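Local coordinates for protein succinate-semialdehyde dehydrogenase (NAD(P)(+)) (Marinobacter aquaeolei, PDB 3RH9) that probably oxidises succinate semialdehyde to succinate with a nicotinamide coenzyme as hydride acceptor, as a member of the aldehyde dehydrogenase family, at residues L345-D350 / E381-Q386; I279-R284 / V291-I296; I296-H299 / A305-Q308; N33-S38 / G367-P372. All coordinates share one frame; numbering follows the deposited sequence.

Contact 1 (L345-D350 / E381-Q386); sequences LQDALD and EMCCYQ
Asp-347 turns its CG opposite its own backbone N (chi1 175°), which carries the carboxylate off helix 335-350 and over to the start of helix 383-386. Cys-383 has SG rotated beside its backbone N, and this lays the sulfur over one face of that carboxylate, with SG 3.5 Å from Asp-347 CG. From the same side of the carboxylate comes the backbone N-H of Cys-383, which donates to Asp-347 OD2 at 2.8 Å. The nitrogen sits 37° out of the carboxylate plane, yet the bond is fairly straight, at 157° at the hydrogen.

OD2 has a second donor. Water 1 donates a hydrogen bond to it at 2.7 Å and accepts from Cys-384 N at 3.0 Å, so one carboxylate oxygen serves two successive amides, one directly and the other through the water. The partial positive charge of the helix start would be expected to favour a charged Asp-347. Lys-351 adds a weak, long ion pair at OD1.

Met-382, modelled as selenomethionine, packs beside this polar grip. Its chain runs extended beyond CG and ends with SE against the backbone of Ala-348, 4.1 Å from CA.

Met-382 itself holds the N-cap position, and its carbonyl O accepts from Tyr-385 N and Gln-386 N. From another helix, Asp-347 takes the amide of Cys-383 directly and that of Cys-384 through the water, an acidic side chain set at a helix N-terminus. The short helix then leads into the Glu-x-Phe-Gly-Pro sequence familiar from aldehyde dehydrogenases.

Contact 2 (I279-R284 / V291-I296); sequences IANKFR and VCANRI
Lys-282 and Asn-281 of helix 271-283 meet the backbone of Val-291 to Ala-293, which leads into strand 295-299. This is the return half of a beta-alpha-beta crossover in which strands 262-265 and 295-299 lie parallel and adjacent in the sheet.

Lys-282 makes a hydrogen bond across the contact. Its CG stands opposite the backbone N (chi1 179°), and a bend at chi2 (60°) followed by an extended end sends the ammonium over the incoming chain. NZ donates to Ala-293 O at 3.0 Å, nearly along the C=O axis, with a C=O...N angle of 162°. The same nitrogen also bonds to Leu-393 O, so one buried lysine ties the crossover to the neighbouring strand 393-399.

The remaining contacts are close approaches. The Asn-281 side chain lies against the backbone from Val-291 to Ala-293, where Val-291 O also receives the hydroxyl of Tyr-419. Lys-282 CD rests 3.2 Å from Ala-293 O. Val-291 brings the site near: its side chain is about 6 Å from that of Glu-256, the predicted active-site residue, and the loop between the two segments is where aldehyde dehydrogenases carry their nucleophilic cysteine.

Cys-292 packs into the helix backbone: its SG is 3.3 Å from Asn-281 O and 3.6 Å from both Lys-282 O and Arg-284 O.

Contact 3 (I296-H299 / A305-Q308); sequences IFVH and AFGQ
Ile-296 has its backbone polar groups engaged by Pro-395 and Ala-397 of strand 393-399, and the Val-298 backbone likewise pairs with Ala-397. With the backbone paired in the sheet, the contact to Phe-306 of helix 303-316 is made by the side-chain methyls.

Val-298 does most of the touching. Its CG2 approaches the ring at 3.5 Å from Phe-306 CD2 and 3.9 Å from CE2, while the other methyl, CG1, lies 4.1 Å from Phe-306 CB. The valine thus straddles the root and one flank of the phenylalanine, and the two side chains cross obliquely. Phe-306 gets there by swinging CG opposite its backbone N (chi1 -168°), which drives the ring off the helix and down onto the sheet. Farther along the same flank, Ile-296 CG2 stands 4.2 Å from Phe-306 CE2, with the isoleucine and the ring at about a right angle.

The ring also packs on Ala-274, Ala-275 and Leu-278 of helix 271-283 and on Val-265 of strand 262-265, so that it fills the angle between its own helix, helix 271-283 and strands 262-265 and 295-299. On the other side of strand 295-299, Phe-297 packs against Val-405 and Ala-408 of helix 402-409, so the strand is sandwiched between helical layers.

Contact 4 (N33-S38 / G367-P372); sequences NPATGS and GLFFPP
The ring of Phe-369 turns its edge toward Ala-35, whose carbonyl O lies near the ring plane, 3.5 Å from CZ and 3.7 Å from CE2. An oxygen in that position faces the slightly positive rim of the aromatic ring, which probably makes the approach mildly favourable. Ala-35 adds its methyl, with CB 4.2 Å from Phe-369 CZ. The phenylalanine keeps CG beside its backbone N (chi1 -56°) and reaches across with its far end; the ring also touches Pro-331.

Segment 33-38 is the turn joining strands 28-32 and 39-44, closed by Asn-33 N bonding to Ser-38 O, consistent with a hairpin. Asn-33 OD1 accepts from Ala-35 N in an Asx turn, and Thr-36 OG1 accepts from Ser-38 N in an ST turn. Asn-33 O receives the amides of Thr-36 and Gly-37, the glycine having a positive phi of 76°.

Leu-368 works one residue before Phe-369. Its CD1 lies 4.0 Å from Pro-34 O and also brushes the proline ring at CB. The same carbonyl oxygen takes a hydrogen bond from water 2 at 2.8 Å, and that water accepts from Leu-368 N at 3.0 Å, so a single water stitches the two backbones together. Segment 367-372 also lies along helix 335-350: Leu-368 leans on Phe-338, and farther on Phe-370 packs on Val-341.

Overall arrangement
Contacts 1, 2 and 3 gather around the seven-stranded mixed sheet, with centres 14 to 17 Å apart. Contacts 2 and 3 share Ile-296 and strand 295-299, flanked by helices 271-283 and 303-316. Contact 1 comes later in the chain and touches both through Tyr-385, which meets Arg-295 and Phe-297. Contact 4 lies 20 to 29 Å from the others between centres. It joins an early turn between two strands to the loop before strand 373-376, so its span of sequence encloses contacts 2 and 3 and interlocks with contact 1. Phe-370 reaches Leu-345, and Pro-372 reaches Phe-283, linking that outer loop to the sheet-and-helix body of the enzyme.

Contact 1 (L345-D350 / E381-Q386)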
loop_
_atom_site.group_PDB
_atom_site.type_symbol
_atom_site.label_atom_id
_atom_site.label_comp_id
_atom_site.label_asym_id
_atom_site.label_seq_id
_atom_site.Cartn_x
_atom_site.Cartn_y
_atom_site.Cartn_z
ATOM N N LEU A 345 19.445 -20.583 -22.207
ATOM C CA LEU A 345 19.660 -21.951 -22.650
ATOM C C LEU A 345 21.172 -22.220 -22.784
ATOM O O LEU A 345 21.714 -23.138 -22.187
ATOM C CB LEU A 345 18.924 -22.213 -23.953
ATOM C CG LEU A 345 18.909 -23.686 -24.348
ATOM C CD1 LEU A 345 18.348 -24.536 -23.228
ATOM C CD2 LEU A 345 18.124 -23.870 -25.629
ATOM N N GLN A 346 21.853 -21.378 -23.541
ATOM C CA GLN A 346 23.287 -21.474 -23.666
ATOM C C GLN A 346 23.989 -21.564 -22.307
ATOM O O GLN A 346 24.894 -22.384 -22.107
ATOM C CB GLN A 346 23.820 -20.275 -24.447
ATOM C CG GLN A 346 25.199 -20.519 -25.003
ATOM C CD GLN A 346 25.222 -21.698 -25.962
ATOM O OE1 GLN A 346 24.631 -21.651 -27.054
ATOM N NE2 GLN A 346 25.896 -22.767 -25.556
ATOM N N ASP A 347 23.588 -20.695 -21.385
ATOM C CA ASP A 347 24.278 -20.587 -20.109
ATOM C C ASP A 347 24.141 -21.882 -19.336
ATOM O O ASP A 347 25.097 -22.356 -18.733
ATOM C CB ASP A 347 23.709 -19.441 -19.291
ATOM C CG ASP A 347 24.308 -19.364 -17.907
ATOM O OD1 ASP A 347 25.486 -18.959 -17.773
ATOM O OD2 ASP A 347 23.588 -19.694 -16.943
ATOM N N ALA A 348 22.944 -22.456 -19.366
ATOM C CA ALA A 348 22.690 -23.703 -18.680
ATOM C C ALA A 348 23.581 -24.834 -19.206
ATOM O O ALA A 348 24.155 -25.605 -18.428
ATOM C CB ALA A 348 21.229 -24.080 -18.808
ATOM N N LEU A 349 23.671 -24.943 -20.528
ATOM C CA LEU A 349 24.444 -26.010 -21.137
ATOM C C LEU A 349 25.941 -25.756 -20.975
ATOM O O LEU A 349 26.712 -26.705 -20.792
ATOM C CB LEU A 349 24.075 -26.195 -22.613
ATOM C CG LEU A 349 22.640 -26.629 -22.909
ATOM C CD1 LEU A 349 22.397 -26.587 -24.399
ATOM C CD2 LEU A 349 22.355 -28.004 -22.381
ATOM N N ASP A 350 26.351 -24.487 -21.037
ATOM C CA ASP A 350 27.758 -24.162 -20.840
ATOM C C ASP A 350 28.206 -24.583 -19.456
ATOM O O ASP A 350 29.378 -24.894 -19.257
ATOM C CB ASP A 350 28.046 -22.678 -21.033
ATOM C CG ASP A 350 27.906 -22.233 -22.483
ATOM O OD1 ASP A 350 27.757 -23.119 -23.370
ATOM O OD2 ASP A 350 27.943 -20.990 -22.719
ATOM N N GLU A 381 23.841 -21.338 -9.764
ATOM C CA GLU A 381 24.904 -20.628 -10.493
ATOM C C GLU A 381 24.448 -20.213 -11.879
ATOM O O GLU A 381 25.159 -19.519 -12.603
ATOM C CB GLU A 381 26.168 -21.498 -10.662
ATOM C CG GLU A 381 26.828 -22.022 -9.369
ATOM C CD GLU A 381 26.995 -20.963 -8.280
ATOM O OE1 GLU A 381 27.222 -19.770 -8.616
ATOM O OE2 GLU A 381 26.899 -21.331 -7.079
HETATM N N MSE A 382 23.264 -20.659 -12.259
HETATM C CA MSE A 382 22.835 -20.467 -13.627
HETATM C C MSE A 382 21.846 -19.333 -13.785
HETATM O O MSE A 382 20.943 -19.149 -12.960
HETATM C CB MSE A 382 22.273 -21.770 -14.147
HETATM C CG MSE A 382 23.127 -22.911 -13.684
HETATM SE SE MSE A 382 22.792 -24.527 -14.660
HETATM C CE MSE A 382 24.292 -25.574 -13.952
ATOM N N CYS A 383 22.037 -18.578 -14.860
ATOM C CA CYS A 383 21.230 -17.407 -15.156
ATOM C C CYS A 383 19.741 -17.637 -15.033
ATOM O O CYS A 383 19.027 -16.821 -14.440
ATOM C CB CYS A 383 21.524 -16.935 -16.567
ATOM S SG CYS A 383 23.151 -16.311 -16.664
ATOM N N CYS A 384 19.272 -18.730 -15.626
ATOM C CA CYS A 384 17.846 -18.993 -15.701
ATOM C C CYS A 384 17.308 -19.256 -14.303
ATOM O O CYS A 384 16.107 -19.195 -14.069
ATOM C CB CYS A 384 17.557 -20.162 -16.645
ATOM S SG CYS A 384 18.189 -21.773 -16.096
ATOM N N TYR A 385 18.215 -19.534 -13.374
ATOM C CA TYR A 385 17.855 -19.750 -11.985
ATOM C C TYR A 385 17.829 -18.411 -11.280
ATOM O O TYR A 385 17.050 -18.204 -10.368
ATOM C CB TYR A 385 18.887 -20.652 -11.323
ATOM C CG TYR A 385 18.581 -21.054 -9.895
ATOM C CD1 TYR A 385 18.809 -20.181 -8.839
ATOM C CD2 TYR A 385 18.091 -22.323 -9.602
ATOM C CE1 TYR A 385 18.543 -20.554 -7.532
ATOM C CE2 TYR A 385 17.824 -22.712 -8.302
ATOM C CZ TYR A 385 18.053 -21.828 -7.261
ATOM O OH TYR A 385 17.785 -22.216 -5.951
ATOM N N GLN A 386 18.698 -17.506 -11.701
ATOM C CA GLN A 386 18.813 -16.217 -11.052
ATOM C C GLN A 386 17.823 -15.191 -11.627
ATOM O O GLN A 386 17.354 -14.295 -10.926
ATOM C CB GLN A 386 20.238 -15.703 -11.181
ATOM C CG GLN A 386 21.254 -16.530 -10.452
ATOM C CD GLN A 386 22.650 -16.366 -11.031
ATOM O OE1 GLN A 386 23.622 -16.923 -10.511
ATOM N NE2 GLN A 386 22.755 -15.607 -12.123
HETATM O O HOH W 1 21.009 -20.434 -17.307
#

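Contact 2 (I279-R284 / V291-I296)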
loop_
_atom_site.group_PDB
_atom_site.type_symbol
_atom_site.label_atom_id
_atom_site.label_comp_id
_atom_site.label_asym_id
_atom_site.label_seq_id
_atom_site.Cartn_x
_atom_site.Cartn_y
_atom_site.Cartn_z
ATOM N N ILE A 279 3.149 -28.607 -17.625
ATOM C CA ILE A 279 3.001 -28.248 -19.035
ATOM C C ILE A 279 1.921 -27.197 -19.269
ATOM O O ILE A 279 2.063 -26.358 -20.153
ATOM C CB ILE A 279 2.715 -29.464 -19.922
ATOM C CG1 ILE A 279 3.852 -30.480 -19.831
ATOM C CG2 ILE A 279 2.542 -29.037 -21.346
ATOM C CD1 ILE A 279 5.102 -30.074 -20.547
ATOM N N ALA A 280 0.848 -27.219 -18.485
ATOM C CA ALA A 280 -0.211 -26.218 -18.652
ATOM C C ALA A 280 0.185 -24.842 -18.094
ATOM O O ALA A 280 -0.174 -23.799 -18.646
ATOM C CB ALA A 280 -1.517 -26.707 -18.030
ATOM N N ASN A 281 0.933 -24.850 -17.001
ATOM C CA ASN A 281 1.352 -23.618 -16.356
ATOM C C ASN A 281 2.475 -22.937 -17.143
ATOM O O ASN A 281 2.422 -21.737 -17.445
ATOM C CB ASN A 281 1.781 -23.936 -14.915
ATOM C CG ASN A 281 2.634 -22.843 -14.282
ATOM O OD1 ASN A 281 2.251 -22.252 -13.275
ATOM N ND2 ASN A 281 3.807 -22.599 -14.844
ATOM N N LYS A 282 3.480 -23.733 -17.494
ATOM C CA LYS A 282 4.705 -23.218 -18.088
ATOM C C LYS A 282 4.563 -22.601 -19.479
ATOM O O LYS A 282 5.284 -21.673 -19.817
ATOM C CB LYS A 282 5.772 -24.320 -18.135
ATOM C CG LYS A 282 7.071 -23.859 -18.770
ATOM C CD LYS A 282 7.684 -22.685 -18.012
ATOM C CE LYS A 282 8.719 -21.970 -18.856
ATOM N NZ LYS A 282 9.740 -21.237 -18.053
ATOM N N PHE A 283 3.655 -23.124 -20.289
ATOM C CA PHE A 283 3.689 -22.804 -21.699
ATOM C C PHE A 283 2.596 -21.848 -22.115
ATOM O O PHE A 283 2.564 -21.387 -23.253
ATOM C CB PHE A 283 3.683 -24.080 -22.543
ATOM C CG PHE A 283 4.986 -24.824 -22.489
ATOM C CD1 PHE A 283 6.136 -24.279 -23.064
ATOM C CD2 PHE A 283 5.084 -26.041 -21.830
ATOM C CE1 PHE A 283 7.357 -24.948 -23.002
ATOM C CE2 PHE A 283 6.308 -26.715 -21.766
ATOM C CZ PHE A 283 7.445 -26.162 -22.354
ATOM N N ARG A 284 1.703 -21.542 -21.184
ATOM C CA ARG A 284 0.714 -20.505 -21.402
ATOM C C ARG A 284 1.455 -19.217 -21.725
ATOM O O ARG A 284 2.414 -18.872 -21.034
ATOM C CB ARG A 284 -0.142 -20.338 -20.148
ATOM C CG ARG A 284 -0.912 -19.035 -20.091
ATOM C CD ARG A 284 -2.090 -19.118 -19.125
ATOM N NE ARG A 284 -3.224 -19.817 -19.728
ATOM C CZ ARG A 284 -4.498 -19.478 -19.538
ATOM N NH1 ARG A 284 -4.803 -18.438 -18.762
ATOM N NH2 ARG A 284 -5.468 -20.172 -20.128
ATOM N N VAL A 291 3.601 -15.802 -13.791
ATOM C CA VAL A 291 2.998 -16.925 -13.103
ATOM C C VAL A 291 3.584 -18.242 -13.615
ATOM O O VAL A 291 3.396 -19.291 -13.015
ATOM C CB VAL A 291 1.469 -16.874 -13.239
ATOM C CG1 VAL A 291 0.844 -18.202 -12.910
ATOM C CG2 VAL A 291 0.943 -15.811 -12.326
ATOM N N CYS A 292 4.324 -18.175 -14.712
ATOM C CA CYS A 292 4.952 -19.371 -15.266
ATOM C C CYS A 292 6.058 -19.912 -14.384
ATOM O O CYS A 292 6.879 -19.151 -13.862
ATOM C CB CYS A 292 5.493 -19.091 -16.661
ATOM S SG CYS A 292 4.143 -18.960 -17.827
ATOM N N ALA A 293 6.082 -21.226 -14.199
ATOM C CA ALA A 293 7.154 -21.821 -13.417
ATOM C C ALA A 293 8.456 -21.323 -14.032
ATOM O O ALA A 293 8.572 -21.248 -15.255
ATOM C CB ALA A 293 7.074 -23.332 -13.462
ATOM N N ASN A 294 9.413 -20.945 -13.195
ATOM C CA ASN A 294 10.704 -20.519 -13.704
ATOM C C ASN A 294 11.802 -21.462 -13.226
ATOM O O ASN A 294 12.766 -21.730 -13.945
ATOM C CB ASN A 294 11.005 -19.071 -13.314
ATOM C CG ASN A 294 12.209 -18.517 -14.036
ATOM O OD1 ASN A 294 13.234 -18.225 -13.429
ATOM N ND2 ASN A 294 12.103 -18.393 -15.333
ATOM N N ARG A 295 11.638 -21.968 -12.010
ATOM C CA ARG A 295 12.545 -22.957 -11.441
ATOM C C ARG A 295 11.744 -24.198 -11.071
ATOM O O ARG A 295 10.814 -24.125 -10.269
ATOM C CB ARG A 295 13.248 -22.375 -10.217
ATOM C CG ARG A 295 14.308 -21.366 -10.567
ATOM C CD ARG A 295 14.779 -20.628 -9.361
ATOM N NE ARG A 295 13.663 -19.975 -8.688
ATOM C CZ ARG A 295 13.647 -19.695 -7.390
ATOM N NH1 ARG A 295 14.692 -20.022 -6.648
ATOM N NH2 ARG A 295 12.592 -19.106 -6.829
ATOM N N ILE A 296 12.068 -25.334 -11.677
ATOM C CA ILE A 296 11.364 -26.574 -11.354
ATOM C C ILE A 296 12.225 -27.411 -10.428
ATOM O O ILE A 296 13.231 -27.972 -10.838
ATOM C CB ILE A 296 10.978 -27.395 -12.606
ATOM C CG1 ILE A 296 9.896 -26.691 -13.431
ATOM C CG2 ILE A 296 10.458 -28.746 -12.200
ATOM C CD1 ILE A 296 10.382 -25.517 -14.193
#

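Contact 3 (I296-H299 / A305-Q308)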
loop_
_atom_site.group_PDB
_atom_site.type_symbol
_atom_site.label_atom_id
_atom_site.label_comp_id
_atom_site.label_asym_id
_atom_site.label_seq_id
_atom_site.Cartn_x
_atom_site.Cartn_y
_atom_site.Cartn_z
ATOM N N ILE A 296 12.068 -25.334 -11.677
ATOM C CA ILE A 296 11.364 -26.574 -11.354
ATOM C C ILE A 296 12.225 -27.411 -10.428
ATOM O O ILE A 296 13.231 -27.972 -10.838
ATOM C CB ILE A 296 10.978 -27.395 -12.606
ATOM C CG1 ILE A 296 9.896 -26.691 -13.431
ATOM C CG2 ILE A 296 10.458 -28.746 -12.200
ATOM C CD1 ILE A 296 10.382 -25.517 -14.193
ATOM N N PHE A 297 11.843 -27.465 -9.162
ATOM C CA PHE A 297 12.574 -28.260 -8.196
ATOM C C PHE A 297 11.986 -29.665 -8.139
ATOM O O PHE A 297 10.807 -29.840 -7.846
ATOM C CB PHE A 297 12.523 -27.612 -6.815
ATOM C CG PHE A 297 13.339 -26.357 -6.701
ATOM C CD1 PHE A 297 12.763 -25.117 -6.934
ATOM C CD2 PHE A 297 14.678 -26.413 -6.348
ATOM C CE1 PHE A 297 13.505 -23.956 -6.819
ATOM C CE2 PHE A 297 15.425 -25.262 -6.233
ATOM C CZ PHE A 297 14.835 -24.026 -6.471
ATOM N N VAL A 298 12.811 -30.665 -8.430
ATOM C CA VAL A 298 12.360 -32.043 -8.371
ATOM C C VAL A 298 13.203 -32.901 -7.426
ATOM O O VAL A 298 14.436 -32.816 -7.399
ATOM C CB VAL A 298 12.307 -32.676 -9.755
ATOM C CG1 VAL A 298 11.817 -34.107 -9.647
ATOM C CG2 VAL A 298 11.387 -31.869 -10.643
ATOM N N HIS A 299 12.519 -33.723 -6.648
ATOM C CA HIS A 299 13.189 -34.601 -5.719
ATOM C C HIS A 299 14.020 -35.666 -6.446
ATOM O O HIS A 299 13.578 -36.266 -7.425
ATOM C CB HIS A 299 12.174 -35.261 -4.800
ATOM C CG HIS A 299 12.788 -35.873 -3.590
ATOM N ND1 HIS A 299 13.253 -37.167 -3.569
ATOM C CD2 HIS A 299 13.039 -35.360 -2.364
ATOM C CE1 HIS A 299 13.751 -37.433 -2.375
ATOM N NE2 HIS A 299 13.632 -36.355 -1.625
ATOM N N ALA A 305 12.389 -40.063 -13.825
ATOM C CA ALA A 305 11.046 -40.375 -14.265
ATOM C C ALA A 305 10.318 -39.083 -14.612
ATOM O O ALA A 305 9.546 -39.029 -15.569
ATOM C CB ALA A 305 10.303 -41.136 -13.189
ATOM N N PHE A 306 10.574 -38.030 -13.845
ATOM C CA PHE A 306 9.861 -36.791 -14.091
ATOM C C PHE A 306 10.258 -36.135 -15.417
ATOM O O PHE A 306 9.391 -35.676 -16.161
ATOM C CB PHE A 306 9.971 -35.808 -12.913
ATOM C CG PHE A 306 9.011 -34.646 -13.011
ATOM C CD1 PHE A 306 7.641 -34.853 -12.948
ATOM C CD2 PHE A 306 9.474 -33.357 -13.189
ATOM C CE1 PHE A 306 6.753 -33.793 -13.053
ATOM C CE2 PHE A 306 8.588 -32.296 -13.289
ATOM C CZ PHE A 306 7.226 -32.518 -13.218
ATOM N N GLY A 307 11.554 -36.097 -15.712
ATOM C CA GLY A 307 12.019 -35.523 -16.961
ATOM C C GLY A 307 11.433 -36.251 -18.156
ATOM O O GLY A 307 11.001 -35.640 -19.136
ATOM N N GLN A 308 11.417 -37.575 -18.058
ATOM C CA GLN A 308 10.869 -38.429 -19.098
ATOM C C GLN A 308 9.451 -37.997 -19.404
ATOM O O GLN A 308 9.105 -37.721 -20.558
ATOM C CB GLN A 308 10.849 -39.885 -18.622
ATOM C CG GLN A 308 11.147 -40.902 -19.707
ATOM C CD GLN A 308 12.624 -40.903 -20.060
ATOM O OE1 GLN A 308 13.483 -40.778 -19.178
ATOM N NE2 GLN A 308 12.931 -41.038 -21.353
#

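Contact 4 (N33-S38 / G367-P372)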
loop_
_atom_site.group_PDB
_atom_site.type_symbol
_atom_site.label_atom_id
_atom_site.label_comp_id
_atom_site.label_asym_id
_atom_site.label_seq_id
_atom_site.Cartn_x
_atom_site.Cartn_y
_atom_site.Cartn_z
ATOM N N ASN A 33 3.462 -8.144 -36.115
ATOM C CA ASN A 33 2.995 -9.481 -35.793
ATOM C C ASN A 33 4.230 -10.337 -35.526
ATOM O O ASN A 33 5.067 -10.499 -36.398
ATOM C CB ASN A 33 2.168 -10.064 -36.931
ATOM C CG ASN A 33 1.696 -11.472 -36.642
ATOM O OD1 ASN A 33 2.310 -12.201 -35.864
ATOM N ND2 ASN A 33 0.593 -11.865 -37.265
ATOM N N PRO A 34 4.368 -10.872 -34.308
ATOM C CA PRO A 34 5.619 -11.568 -33.996
ATOM C C PRO A 34 5.808 -12.820 -34.841
ATOM O O PRO A 34 6.889 -13.402 -34.837
ATOM C CB PRO A 34 5.446 -11.953 -32.525
ATOM C CG PRO A 34 4.382 -11.003 -32.011
ATOM C CD PRO A 34 3.458 -10.816 -33.155
ATOM N N ALA A 35 4.766 -13.221 -35.555
ATOM C CA ALA A 35 4.801 -14.458 -36.319
ATOM C C ALA A 35 5.362 -14.240 -37.716
ATOM O O ALA A 35 5.882 -15.165 -38.331
ATOM C CB ALA A 35 3.411 -15.068 -36.391
ATOM N N THR A 36 5.274 -13.016 -38.217
ATOM C CA THR A 36 5.616 -12.771 -39.609
ATOM C C THR A 36 6.720 -11.735 -39.784
ATOM O O THR A 36 7.315 -11.621 -40.857
ATOM C CB THR A 36 4.401 -12.277 -40.384
ATOM O OG1 THR A 36 4.151 -10.907 -40.046
ATOM C CG2 THR A 36 3.184 -13.123 -40.059
ATOM N N GLY A 37 6.988 -10.978 -38.728
ATOM C CA GLY A 37 7.943 -9.895 -38.806
ATOM C C GLY A 37 7.384 -8.679 -39.511
ATOM O O GLY A 37 8.099 -7.687 -39.658
ATOM N N SER A 38 6.119 -8.730 -39.937
ATOM C CA SER A 38 5.496 -7.591 -40.628
ATOM C C SER A 38 4.803 -6.606 -39.681
ATOM O O SER A 38 4.292 -6.977 -38.619
ATOM C CB SER A 38 4.464 -8.052 -41.675
ATOM O OG SER A 38 4.996 -8.948 -42.632
ATOM N N GLY A 367 13.420 -17.022 -36.697
ATOM C CA GLY A 367 12.212 -16.334 -36.287
ATOM C C GLY A 367 12.251 -15.904 -34.837
ATOM O O GLY A 367 13.315 -15.794 -34.227
ATOM N N LEU A 368 11.078 -15.642 -34.283
ATOM C CA LEU A 368 10.957 -15.458 -32.857
ATOM C C LEU A 368 10.410 -16.748 -32.274
ATOM O O LEU A 368 10.031 -16.799 -31.098
ATOM C CB LEU A 368 10.030 -14.291 -32.548
ATOM C CG LEU A 368 10.635 -12.959 -32.989
ATOM C CD1 LEU A 368 9.754 -11.782 -32.617
ATOM C CD2 LEU A 368 12.006 -12.826 -32.368
ATOM N N PHE A 369 10.377 -17.794 -33.101
ATOM C CA PHE A 369 9.851 -19.086 -32.657
ATOM C C PHE A 369 10.873 -19.860 -31.833
ATOM O O PHE A 369 11.957 -20.212 -32.307
ATOM C CB PHE A 369 9.348 -19.936 -33.829
ATOM C CG PHE A 369 8.316 -19.254 -34.671
ATOM C CD1 PHE A 369 6.976 -19.336 -34.345
ATOM C CD2 PHE A 369 8.690 -18.533 -35.800
ATOM C CE1 PHE A 369 6.007 -18.696 -35.132
ATOM C CE2 PHE A 369 7.743 -17.901 -36.593
ATOM C CZ PHE A 369 6.393 -17.977 -36.256
ATOM N N PHE A 370 10.521 -20.117 -30.584
ATOM C CA PHE A 370 11.396 -20.854 -29.704
ATOM C C PHE A 370 10.685 -22.109 -29.226
ATOM O O PHE A 370 9.621 -22.040 -28.623
ATOM C CB PHE A 370 11.804 -19.978 -28.532
ATOM C CG PHE A 370 13.030 -20.456 -27.824
ATOM C CD1 PHE A 370 13.004 -21.624 -27.087
ATOM C CD2 PHE A 370 14.209 -19.728 -27.891
ATOM C CE1 PHE A 370 14.130 -22.063 -26.437
ATOM C CE2 PHE A 370 15.337 -20.164 -27.236
ATOM C CZ PHE A 370 15.300 -21.335 -26.511
ATOM N N PRO A 371 11.287 -23.267 -29.500
ATOM C CA PRO A 371 10.734 -24.599 -29.250
ATOM C C PRO A 371 10.691 -24.947 -27.766
ATOM O O PRO A 371 11.603 -24.608 -27.025
ATOM C CB PRO A 371 11.739 -25.526 -29.941
ATOM C CG PRO A 371 12.638 -24.634 -30.738
ATOM C CD PRO A 371 12.647 -23.337 -30.043
ATOM N N PRO A 372 9.645 -25.649 -27.335
ATOM C CA PRO A 372 9.584 -26.040 -25.935
ATOM C C PRO A 372 10.808 -26.865 -25.587
ATOM O O PRO A 372 11.082 -27.827 -26.281
ATOM C CB PRO A 372 8.321 -26.896 -25.882
ATOM C CG PRO A 372 7.513 -26.441 -27.039
ATOM C CD PRO A 372 8.497 -26.153 -28.099
HETATM O O HOH W 2 8.812 -15.034 -36.141
#